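Local coordinates for UL37 (PDB 5J2Z), which is a herpesvirus tegument protein, here its calcium-binding N-terminal half, that probably guides retrograde axonal transport of the virus to promote neuroinvasion, at residues Ala76-Arg81 against Leu171-Phe176; Ala219-His224 against Gly344-His349. The protein carries 5 engineered substitutions. All coordinates share one frame; numbering follows the deposited sequence.

Contact 1: residues Ala76-Arg81 against Leu171-Phe176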
loop_
_atom_site.group_PDB
_atom_site.type_symbol
_atom_site.label_atom_id
_atom_site.label_comp_id
_atom_site.label_asym_id
_atom_site.label_seq_id
_atom_site.Cartn_x
_atom_site.Cartn_y
_atom_site.Cartn_z
ATOM N N ALA A 76 -23.723 5.806 -10.014
ATOM C CA ALA A 76 -23.700 4.354 -9.919
ATOM C C ALA A 76 -22.276 3.820 -9.758
ATOM O O ALA A 76 -22.065 2.773 -9.129
ATOM C CB ALA A 76 -24.375 3.746 -11.150
ATOM N N LEU A 77 -21.293 4.515 -10.321
ATOM C CA LEU A 77 -19.908 4.102 -10.144
ATOM C C LEU A 77 -19.423 4.396 -8.737
ATOM O O LEU A 77 -18.556 3.680 -8.217
ATOM C CB LEU A 77 -19.026 4.815 -11.165
ATOM C CG LEU A 77 -19.105 4.226 -12.568
ATOM C CD1 LEU A 77 -18.371 5.103 -13.577
ATOM C CD2 LEU A 77 -18.529 2.824 -12.519
ATOM N N TRP A 78 -19.985 5.434 -8.112
ATOM C CA TRP A 78 -19.453 5.956 -6.867
ATOM C C TRP A 78 -19.404 4.883 -5.786
ATOM O O TRP A 78 -18.478 4.859 -4.968
ATOM C CB TRP A 78 -20.308 7.132 -6.410
ATOM C CG TRP A 78 -19.555 8.196 -5.675
ATOM C CD1 TRP A 78 -18.814 8.047 -4.531
ATOM C CD2 TRP A 78 -19.480 9.582 -6.026
ATOM N NE1 TRP A 78 -18.279 9.257 -4.155
ATOM C CE2 TRP A 78 -18.676 10.218 -5.049
ATOM C CE3 TRP A 78 -20.015 10.352 -7.072
ATOM C CZ2 TRP A 78 -18.391 11.586 -5.091
ATOM C CZ3 TRP A 78 -19.736 11.709 -7.111
ATOM C CH2 TRP A 78 -18.930 12.314 -6.123
ATOM N N ARG A 79 -20.401 4.001 -5.758
ATOM C CA ARG A 79 -20.532 2.980 -4.725
ATOM C C ARG A 79 -20.287 1.579 -5.273
ATOM O O ARG A 79 -20.738 0.590 -4.684
ATOM C CB ARG A 79 -21.912 3.061 -4.077
ATOM C CG ARG A 79 -21.986 3.944 -2.852
ATOM C CD ARG A 79 -23.437 4.253 -2.544
ATOM N NE ARG A 79 -24.066 4.932 -3.674
ATOM C CZ ARG A 79 -25.337 5.318 -3.696
ATOM N NH1 ARG A 79 -26.112 5.077 -2.649
ATOM N NH2 ARG A 79 -25.833 5.944 -4.761
ATOM N N LEU A 80 -19.587 1.477 -6.389
ATOM C CA LEU A 80 -19.345 0.189 -7.009
ATOM C C LEU A 80 -18.245 -0.550 -6.253
ATOM O O LEU A 80 -17.181 0.017 -5.988
ATOM C CB LEU A 80 -18.949 0.395 -8.470
ATOM C CG LEU A 80 -18.739 -0.877 -9.275
ATOM C CD1 LEU A 80 -19.925 -1.072 -10.200
ATOM C CD2 LEU A 80 -17.428 -0.816 -10.044
ATOM N N ARG A 81 -18.503 -1.809 -5.913
ATOM C CA ARG A 81 -17.532 -2.687 -5.263
ATOM C C ARG A 81 -17.020 -3.689 -6.294
ATOM O O ARG A 81 -17.789 -4.512 -6.797
ATOM C CB ARG A 81 -18.173 -3.394 -4.066
ATOM C CG ARG A 81 -17.406 -4.595 -3.536
ATOM C CD ARG A 81 -18.313 -5.519 -2.718
ATOM N NE ARG A 81 -19.113 -4.776 -1.750
ATOM C CZ ARG A 81 -20.318 -5.148 -1.332
ATOM N NH1 ARG A 81 -20.873 -6.261 -1.796
ATOM N NH2 ARG A 81 -20.973 -4.399 -0.453
ATOM N N LEU A 171 -12.916 10.957 -9.608
ATOM C CA LEU A 171 -13.055 9.531 -9.338
ATOM C C LEU A 171 -12.568 9.152 -7.945
ATOM O O LEU A 171 -12.917 8.077 -7.450
ATOM C CB LEU A 171 -12.279 8.716 -10.378
ATOM C CG LEU A 171 -12.571 8.999 -11.857
ATOM C CD1 LEU A 171 -11.797 8.039 -12.767
ATOM C CD2 LEU A 171 -14.065 8.927 -12.132
ATOM N N TYR A 172 -11.820 10.037 -7.285
ATOM C CA TYR A 172 -10.971 9.638 -6.165
ATOM C C TYR A 172 -11.781 9.055 -5.005
ATOM O O TYR A 172 -11.321 8.138 -4.317
ATOM C CB TYR A 172 -10.131 10.844 -5.718
ATOM C CG TYR A 172 -9.233 10.581 -4.531
ATOM C CD1 TYR A 172 -8.057 9.838 -4.669
ATOM C CD2 TYR A 172 -9.550 11.083 -3.278
ATOM C CE1 TYR A 172 -7.238 9.598 -3.599
ATOM C CE2 TYR A 172 -8.736 10.836 -2.186
ATOM C CZ TYR A 172 -7.575 10.101 -2.351
ATOM O OH TYR A 172 -6.753 9.856 -1.267
ATOM N N ASP A 173 -12.983 9.566 -4.763
ATOM C CA ASP A 173 -13.776 9.099 -3.632
ATOM C C ASP A 173 -14.613 7.868 -3.948
ATOM O O ASP A 173 -15.267 7.343 -3.043
ATOM C CB ASP A 173 -14.697 10.210 -3.116
ATOM C CG ASP A 173 -15.360 9.844 -1.798
ATOM O OD1 ASP A 173 -14.630 9.493 -0.837
ATOM O OD2 ASP A 173 -16.610 9.884 -1.733
ATOM N N MET A 174 -14.603 7.384 -5.189
ATOM C CA MET A 174 -15.360 6.188 -5.533
ATOM C C MET A 174 -14.699 4.952 -4.923
ATOM O O MET A 174 -13.468 4.845 -4.858
ATOM C CB MET A 174 -15.486 6.066 -7.052
ATOM C CG MET A 174 -16.170 7.299 -7.659
ATOM S SD MET A 174 -16.538 7.252 -9.423
ATOM C CE MET A 174 -17.305 8.854 -9.620
ATOM N N ASP A 175 -15.533 4.021 -4.450
ATOM C CA ASP A 175 -15.023 2.857 -3.731
ATOM C C ASP A 175 -14.084 2.018 -4.599
ATOM O O ASP A 175 -13.009 1.611 -4.142
ATOM C CB ASP A 175 -16.185 2.006 -3.210
ATOM C CG ASP A 175 -17.122 2.775 -2.255
ATOM O OD1 ASP A 175 -16.747 3.862 -1.773
ATOM O OD2 ASP A 175 -18.249 2.284 -1.979
ATOM N N PHE A 176 -14.460 1.751 -5.861
ATOM C CA PHE A 176 -13.616 0.887 -6.683
ATOM C C PHE A 176 -12.262 1.531 -6.958
ATOM O O PHE A 176 -11.282 0.820 -7.195
ATOM C CB PHE A 176 -14.326 0.499 -7.997
ATOM C CG PHE A 176 -14.353 1.594 -9.040
ATOM C CD1 PHE A 176 -15.364 2.549 -9.039
ATOM C CD2 PHE A 176 -13.381 1.656 -10.026
ATOM C CE1 PHE A 176 -15.394 3.569 -9.981
ATOM C CE2 PHE A 176 -13.402 2.674 -10.975
ATOM C CZ PHE A 176 -14.415 3.635 -10.953
#

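Contact 2: residues Ala219-His224 against Gly344-His349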
loop_
_atom_site.group_PDB
_atom_site.type_symbol
_atom_site.label_atom_id
_atom_site.label_comp_id
_atom_site.label_asym_id
_atom_site.label_seq_id
_atom_site.Cartn_x
_atom_site.Cartn_y
_atom_site.Cartn_z
ATOM N N ALA A 219 17.073 -15.066 0.687
ATOM C CA ALA A 219 16.492 -16.406 0.622
ATOM C C ALA A 219 15.411 -16.594 1.677
ATOM O O ALA A 219 14.352 -17.167 1.393
ATOM C CB ALA A 219 17.579 -17.465 0.778
ATOM N N ASP A 220 15.632 -16.070 2.888
ATOM C CA ASP A 220 14.675 -16.299 3.969
ATOM C C ASP A 220 13.450 -15.390 3.880
ATOM O O ASP A 220 12.336 -15.829 4.187
ATOM C CB ASP A 220 15.355 -16.123 5.323
ATOM C CG ASP A 220 16.389 -17.211 5.612
ATOM O OD1 ASP A 220 16.375 -18.274 4.937
ATOM O OD2 ASP A 220 17.215 -16.993 6.529
ATOM N N GLU A 221 13.617 -14.127 3.481
ATOM C CA GLU A 221 12.456 -13.240 3.445
ATOM C C GLU A 221 11.608 -13.445 2.205
ATOM O O GLU A 221 10.387 -13.313 2.266
ATOM C CB GLU A 221 12.878 -11.781 3.515
ATOM C CG GLU A 221 12.362 -11.067 4.733
ATOM C CD GLU A 221 13.449 -10.232 5.360
ATOM O OE1 GLU A 221 14.283 -9.716 4.573
ATOM O OE2 GLU A 221 13.480 -10.116 6.615
ATOM N N PHE A 222 12.216 -13.749 1.072
ATOM C CA PHE A 222 11.483 -13.667 -0.174
ATOM C C PHE A 222 11.408 -14.971 -0.955
ATOM O O PHE A 222 10.620 -15.045 -1.899
ATOM C CB PHE A 222 12.082 -12.565 -1.069
ATOM C CG PHE A 222 12.025 -11.185 -0.454
ATOM C CD1 PHE A 222 10.839 -10.456 -0.450
ATOM C CD2 PHE A 222 13.154 -10.624 0.127
ATOM C CE1 PHE A 222 10.782 -9.206 0.127
ATOM C CE2 PHE A 222 13.106 -9.370 0.706
ATOM C CZ PHE A 222 11.920 -8.663 0.708
ATOM N N PHE A 223 12.177 -15.999 -0.596
ATOM C CA PHE A 223 12.145 -17.254 -1.335
ATOM C C PHE A 223 11.771 -18.473 -0.507
ATOM O O PHE A 223 11.343 -19.469 -1.094
ATOM C CB PHE A 223 13.497 -17.509 -2.019
ATOM C CG PHE A 223 13.743 -16.604 -3.182
ATOM C CD1 PHE A 223 14.297 -15.346 -2.996
ATOM C CD2 PHE A 223 13.357 -16.982 -4.461
ATOM C CE1 PHE A 223 14.497 -14.484 -4.088
ATOM C CE2 PHE A 223 13.556 -16.135 -5.541
ATOM C CZ PHE A 223 14.123 -14.881 -5.350
ATOM N N HIS A 224 11.888 -18.421 0.824
ATOM C CA HIS A 224 11.537 -19.558 1.669
ATOM C C HIS A 224 12.162 -20.825 1.105
ATOM O O HIS A 224 13.371 -21.032 1.230
ATOM C CB HIS A 224 10.016 -19.730 1.789
ATOM C CG HIS A 224 9.298 -18.510 2.281
ATOM N ND1 HIS A 224 9.846 -17.634 3.192
ATOM C CD2 HIS A 224 8.070 -18.018 1.979
ATOM C CE1 HIS A 224 8.989 -16.656 3.432
ATOM N NE2 HIS A 224 7.903 -16.866 2.709
ATOM N N GLY A 344 21.568 -3.390 6.745
ATOM C CA GLY A 344 21.330 -4.697 7.313
ATOM C C GLY A 344 20.086 -4.818 8.166
ATOM O O GLY A 344 19.845 -5.895 8.720
ATOM N N PHE A 345 19.296 -3.754 8.298
ATOM C CA PHE A 345 18.070 -3.812 9.091
ATOM C C PHE A 345 16.901 -4.290 8.236
ATOM O O PHE A 345 15.910 -3.600 8.025
ATOM C CB PHE A 345 17.776 -2.463 9.726
ATOM C CG PHE A 345 18.667 -2.146 10.884
ATOM C CD1 PHE A 345 19.943 -1.625 10.674
ATOM C CD2 PHE A 345 18.245 -2.378 12.182
ATOM C CE1 PHE A 345 20.769 -1.335 11.725
ATOM C CE2 PHE A 345 19.073 -2.081 13.246
ATOM C CZ PHE A 345 20.334 -1.557 13.018
ATOM N N THR A 346 17.044 -5.514 7.745
ATOM C CA THR A 346 15.915 -6.211 7.167
ATOM C C THR A 346 14.808 -6.398 8.200
ATOM O O THR A 346 14.967 -6.131 9.399
ATOM C CB THR A 346 16.340 -7.572 6.670
ATOM O OG1 THR A 346 16.733 -8.333 7.811
ATOM C CG2 THR A 346 17.494 -7.439 5.681
ATOM N N ARG A 347 13.676 -6.900 7.712
ATOM C CA ARG A 347 12.509 -7.072 8.568
ATOM C C ARG A 347 12.813 -8.009 9.739
ATOM O O ARG A 347 12.459 -7.715 10.887
ATOM C CB ARG A 347 11.336 -7.596 7.733
ATOM C CG ARG A 347 10.067 -7.894 8.526
ATOM C CD ARG A 347 8.965 -8.455 7.626
ATOM N NE ARG A 347 8.959 -9.914 7.615
ATOM C CZ ARG A 347 7.913 -10.679 7.930
ATOM N NH1 ARG A 347 6.739 -10.136 8.264
ATOM N NH2 ARG A 347 8.041 -12.003 7.896
ATOM N N ARG A 348 13.464 -9.139 9.469
ATOM C CA ARG A 348 13.773 -10.079 10.544
ATOM C C ARG A 348 14.811 -9.514 11.508
ATOM O O ARG A 348 14.689 -9.683 12.724
ATOM C CB ARG A 348 14.248 -11.400 9.953
ATOM C CG ARG A 348 13.283 -12.520 10.167
ATOM C CD ARG A 348 13.806 -13.492 11.224
ATOM N NE ARG A 348 14.793 -14.404 10.660
ATOM C CZ ARG A 348 14.530 -15.278 9.688
ATOM N NH1 ARG A 348 13.306 -15.355 9.162
ATOM N NH2 ARG A 348 15.500 -16.063 9.232
ATOM N N HIS A 349 15.837 -8.839 10.985
ATOM C CA HIS A 349 16.867 -8.278 11.854
ATOM C C HIS A 349 16.322 -7.167 12.734
ATOM O O HIS A 349 16.765 -7.018 13.876
ATOM C CB HIS A 349 18.044 -7.764 11.030
ATOM C CG HIS A 349 18.799 -8.845 10.326
ATOM N ND1 HIS A 349 19.886 -8.592 9.521
ATOM C CD2 HIS A 349 18.633 -10.189 10.321
ATOM C CE1 HIS A 349 20.357 -9.732 9.045
ATOM N NE2 HIS A 349 19.612 -10.716 9.512
HETATM O O HOH W 1 13.393 -6.901 4.603
#

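Contact 1: residues Ala76-Arg81 against Leu171-Phe176
W78 meets D173 and M174 with two parts of its indole. NE1 points its N-H at D173 OD2 (3.0 Å, nearly straight at 175°); that oxygen lies in the indole plane, but the N-H reaches it on the anti side of the carboxylate, tilted out of the carboxylate plane. Over one face of the same ring crosses M174: with CG turned beside its backbone N (chi1 -58°), it lays CG 4.2 Å from the centroid of the five-membered ring, a CH-pi contact. The chain runs on extended to bring CE over the rim near CE3; SD, set obliquely to the five-membered ring, adds a Met-aromatic contact and reaches L77 CB (3.9 Å). The F176 ring turns its edge to L77 O, 3.5 Å from CD1, while L80 CD2 packs against F176 CB at 3.9 Å. D175 N donates to W78 O (3.1 Å). Further out, D173 is gripped by R480 and W481 at OD1 and by R476 at OD2; D175 by R476 at OD1 and R36 at OD2. L91 and L94 of helix 89-98 back the leucines. This is a buried contact between the C-terminal end of helix 63-78 and the N-terminus of helix 175-188, with M174 at the N-cap and F176 near the calcium ligands H82 and D179.

Contact 2: residues Ala219-His224 against Gly344-His349
E221 reaches across to the start of helix 347-358 with its carboxylate, the chain bending at chi2 to bring it there. OE2 accepts from R348 N at 3.0 Å, met nearly along its C-O axis with an N-H...O angle of 155°. R347 N lies 3.4 Å from the same oxygen, and R347 CB approaches it at 3.5 Å. The other oxygen, OE1, comes up to T346 CB (3.6 Å) and takes a weak hydrogen bond from a water that itself accepts from R347 N. One carboxylate thus serves the helix start both directly and through water, and its negative charge would probably suit the positive end of the helix dipole. T346 is the N-cap: OG1, placed between the backbone N and the carbonyl carbon (chi1 65°), accepts a weak capping bond from H349 N and also sits over one face of the H349 ring. That ring is tethered by its ND1, which donates to G344 O at 2.8 Å; G344 closes a Schellman motif at the end of the preceding helix. The preceding residue to E221, D220, faces R348, whose NH2 comes within 3.3 Å of D220 OD2, a salt bridge with carboxylate and guanidinium planes 27° apart. D220 is shared with other arginines, R277 at OD1 and R264 at OD2, while the R347 side chain leans on H382 of helix 366-385.

How the contacts relate
From the N terminus, the chain runs through helix 63-78 and returns after helices 89-98, 101-109, 120-137 and 144-149 to close contact 1, a loop of 89 residues in which no strand occurs. Helix 175-188 leads on through helices 191-201 and 208-223, whose C-terminal part opens contact 2. A further 119 residues, including helices 229-239, 260-271 and 333-342, separate its two segments. The loops are in series, neither nested nor crossed. The centres of contact 1 and contact 2 lie about 37 Å apart, on opposite sides of the chain's centre. Contact 1 ties the end of helix 63-78 to the start of helix 175-188 in a buried region; contact 2 links helices 208-223 and 347-358 at the surface.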